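Local coordinates for protein HpuA (Kingella denitrificans ATCC 33394, PDB 5EC6) that serves as an outer-membrane lipoprotein receptor that binds haemoglobin, probably to help the bacterium acquire haem iron, at residues M128-R132 / Y177-G181. Residue numbers count along the deposited sequence, not the author numbering.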
ATOM      1  N   MET A 128      -6.856  -2.923  13.268  1.00 45.55           N
ATOM      2  CA  MET A 128      -6.111  -1.923  12.507  1.00 42.03           C
ATOM      3  C   MET A 128      -6.252  -2.196  11.034  1.00 34.89           C
ATOM      4  O   MET A 128      -5.410  -2.818  10.378  1.00 33.47           O
ATOM      5  CB  MET A 128      -4.658  -1.872  12.900  1.00 37.73           C
ATOM      6  CG  MET A 128      -4.502  -1.404  14.354  1.00 40.55           C
ATOM      7  SD  MET A 128      -3.068  -0.369  14.646  1.00 35.61           S
ATOM      8  CE  MET A 128      -1.900  -1.176  13.608  1.00 32.32           C
ATOM      9  N   ASN A 129      -7.363  -1.703  10.560  1.00 35.36           N
ATOM     10  CA  ASN A 129      -7.848  -2.052   9.292  1.00 32.37           C
ATOM     11  C   ASN A 129      -6.966  -1.553   8.147  1.00 28.05           C
ATOM     12  O   ASN A 129      -6.981  -2.195   7.119  1.00 25.89           O
ATOM     13  CB  ASN A 129      -9.244  -1.523   9.129  1.00 35.49           C
ATOM     14  CG  ASN A 129     -10.261  -2.277   9.968  1.00 39.75           C
ATOM     15  OD1 ASN A 129     -10.025  -3.403  10.443  1.00 38.33           O
ATOM     16  ND2 ASN A 129     -11.406  -1.650  10.157  1.00 38.87           N
ATOM     17  N   ALA A 130      -6.218  -0.451   8.315  1.00 25.14           N
ATOM     18  CA  ALA A 130      -5.384   0.062   7.185  1.00 24.40           C
ATOM     19  C   ALA A 130      -4.319  -0.928   6.760  1.00 26.41           C
ATOM     20  O   ALA A 130      -3.849  -0.888   5.650  1.00 25.99           O
ATOM     21  CB  ALA A 130      -4.735   1.373   7.547  1.00 23.33           C
ATOM     22  N   LEU A 131      -3.916  -1.802   7.696  1.00 28.03           N
ATOM     23  CA  LEU A 131      -2.791  -2.689   7.482  1.00 33.08           C
ATOM     24  C   LEU A 131      -3.197  -3.970   6.786  1.00 29.86           C
ATOM     25  O   LEU A 131      -2.337  -4.693   6.324  1.00 28.39           O
ATOM     26  CB  LEU A 131      -2.187  -3.102   8.835  1.00 38.03           C
ATOM     27  CG  LEU A 131      -1.636  -2.066   9.803  1.00 41.77           C
ATOM     28  CD1 LEU A 131      -1.397  -2.782  11.124  1.00 44.96           C
ATOM     29  CD2 LEU A 131      -0.345  -1.465   9.247  1.00 42.12           C
ATOM     30  N   ARG A 132      -4.500  -4.246   6.760  1.00 28.70           N
ATOM     31  CA  ARG A 132      -5.020  -5.505   6.295  1.00 32.30           C
ATOM     32  C   ARG A 132      -5.138  -5.532   4.776  1.00 27.85           C
ATOM     33  O   ARG A 132      -6.210  -5.781   4.209  1.00 27.85           O
ATOM     34  CB  ARG A 132      -6.418  -5.730   6.866  1.00 34.44           C
ATOM     35  CG  ARG A 132      -6.580  -5.710   8.375  1.00 42.03           C
ATOM     36  CD  ARG A 132      -8.067  -5.967   8.717  1.00 48.92           C
ATOM     37  NE  ARG A 132      -8.287  -6.268  10.133  1.00 57.75           N
ATOM     38  CZ  ARG A 132      -7.962  -7.424  10.718  1.00 68.08           C
ATOM     39  NH1 ARG A 132      -7.407  -8.411  10.016  1.00 72.37           N
ATOM     40  NH2 ARG A 132      -8.192  -7.602  12.019  1.00 74.23           N
ATOM     41  N   TYR A 177     -11.133   5.924   2.613  1.00 14.73           N
ATOM     42  CA  TYR A 177     -10.063   4.953   2.835  1.00 15.03           C
ATOM     43  C   TYR A 177      -9.318   5.321   4.128  1.00 16.08           C
ATOM     44  O   TYR A 177      -9.133   6.494   4.445  1.00 16.63           O
ATOM     45  CB  TYR A 177      -9.091   4.929   1.653  1.00 15.39           C
ATOM     46  CG  TYR A 177      -9.707   4.506   0.338  1.00 13.85           C
ATOM     47  CD1 TYR A 177     -10.434   5.426  -0.441  1.00 15.90           C
ATOM     48  CD2 TYR A 177      -9.580   3.208  -0.126  1.00 14.49           C
ATOM     49  CE1 TYR A 177     -11.058   5.039  -1.601  1.00 15.31           C
ATOM     50  CE2 TYR A 177     -10.159   2.811  -1.296  1.00 14.70           C
ATOM     51  CZ  TYR A 177     -10.920   3.704  -2.041  1.00 15.19           C
ATOM     52  OH  TYR A 177     -11.510   3.327  -3.232  1.00 15.50           O
ATOM     53  N   GLU A 178      -8.893   4.286   4.839  1.00 15.79           N
ATOM     54  CA  GLU A 178      -8.167   4.397   6.095  1.00 16.74           C
ATOM     55  C   GLU A 178      -6.759   3.970   5.723  1.00 15.79           C
ATOM     56  O   GLU A 178      -6.573   2.829   5.318  1.00 17.04           O
ATOM     57  CB  GLU A 178      -8.805   3.449   7.121  1.00 17.89           C
ATOM     58  CG  GLU A 178      -8.216   3.519   8.532  1.00 20.04           C
ATOM     59  CD  GLU A 178      -9.162   2.924   9.572  1.00 21.94           C
ATOM     60  OE1 GLU A 178     -10.426   2.989   9.402  1.00 22.93           O
ATOM     61  OE2 GLU A 178      -8.645   2.342  10.577  1.00 22.34           O
ATOM     62  N   VAL A 179      -5.782   4.870   5.881  1.00 15.25           N
ATOM     63  CA  VAL A 179      -4.473   4.683   5.253  1.00 16.55           C
ATOM     64  C   VAL A 179      -3.331   4.884   6.281  1.00 15.42           C
ATOM     65  O   VAL A 179      -3.511   5.551   7.322  1.00 16.45           O
ATOM     66  CB  VAL A 179      -4.224   5.594   4.015  1.00 15.26           C
ATOM     67  CG1 VAL A 179      -5.360   5.456   3.010  1.00 15.25           C
ATOM     68  CG2 VAL A 179      -4.022   7.045   4.357  1.00 16.63           C
ATOM     69  N   ILE A 180      -2.173   4.425   5.876  1.00 15.82           N
ATOM     70  CA  ILE A 180      -0.930   4.711   6.597  0.56 16.86           C
ATOM     71  C   ILE A 180       0.090   5.259   5.617  1.00 16.44           C
ATOM     72  O   ILE A 180       0.211   4.778   4.493  1.00 16.25           O
ATOM     73  CB  ILE A 180      -0.380   3.429   7.239  0.56 17.93           C
ATOM     74  CG1 ILE A 180      -1.359   2.867   8.291  0.56 19.96           C
ATOM     75  CG2 ILE A 180       0.994   3.678   7.868  0.56 18.16           C
ATOM     76  CD1 ILE A 180      -1.137   1.401   8.522  0.56 19.86           C
ATOM     77  N   GLY A 181       0.800   6.295   6.060  1.00 15.43           N
ATOM     78  CA  GLY A 181       1.939   6.870   5.345  1.00 16.59           C
ATOM     79  C   GLY A 181       3.254   6.428   5.940  1.00 16.94           C
ATOM     80  O   GLY A 181       3.329   6.178   7.164  1.00 17.87           O
TER
HETATM   81  O   HOH W   1     -11.633   0.651   8.836  1.00 36.28           O
HETATM   82  O   HOH W   2      -9.650   0.402  11.948  1.00 42.03           O
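A single turn of 3-10 helix, N129-L131, from the loop between strands 115-118 and 136-142, packs on one face of strand 174-185 in the large, curled antiparallel sheet of the HpuA β-barrel. Along the strand, Y177 points out of reach of the turn, and its OH hydrogen-bonds to G281 O. E178 faces the turn. Its carboxylate meets N129 through two waters: water 1 accepts from N129 ND2 (2.7 Å) and donates to E178 OE1 (2.7 Å), while water 2 donates to E178 OE2 (2.6 Å) and accepts only weakly from N129 N (3.4 Å). OE2 is also hydrogen-bonded to Y194 OH, as is A130 N. The A130 methyl points into the strand backbone, CB 3.2 Å from E178 O, where A130 and V179 come closest (CA to CA 5.1 Å). V179 turns its side chain to the other face, onto L212 and I284. I180 faces the turn again, its CD1 3.7 Å from A130 CB and beside the L131 side chain. N129 O is tied to T303 OG1. Between the segments, apolar packing and bridging water replace direct hydrogen bonds, so E178's buried carboxylate reaches N129 through water, with a long, weak ion pair from OE1 to R305.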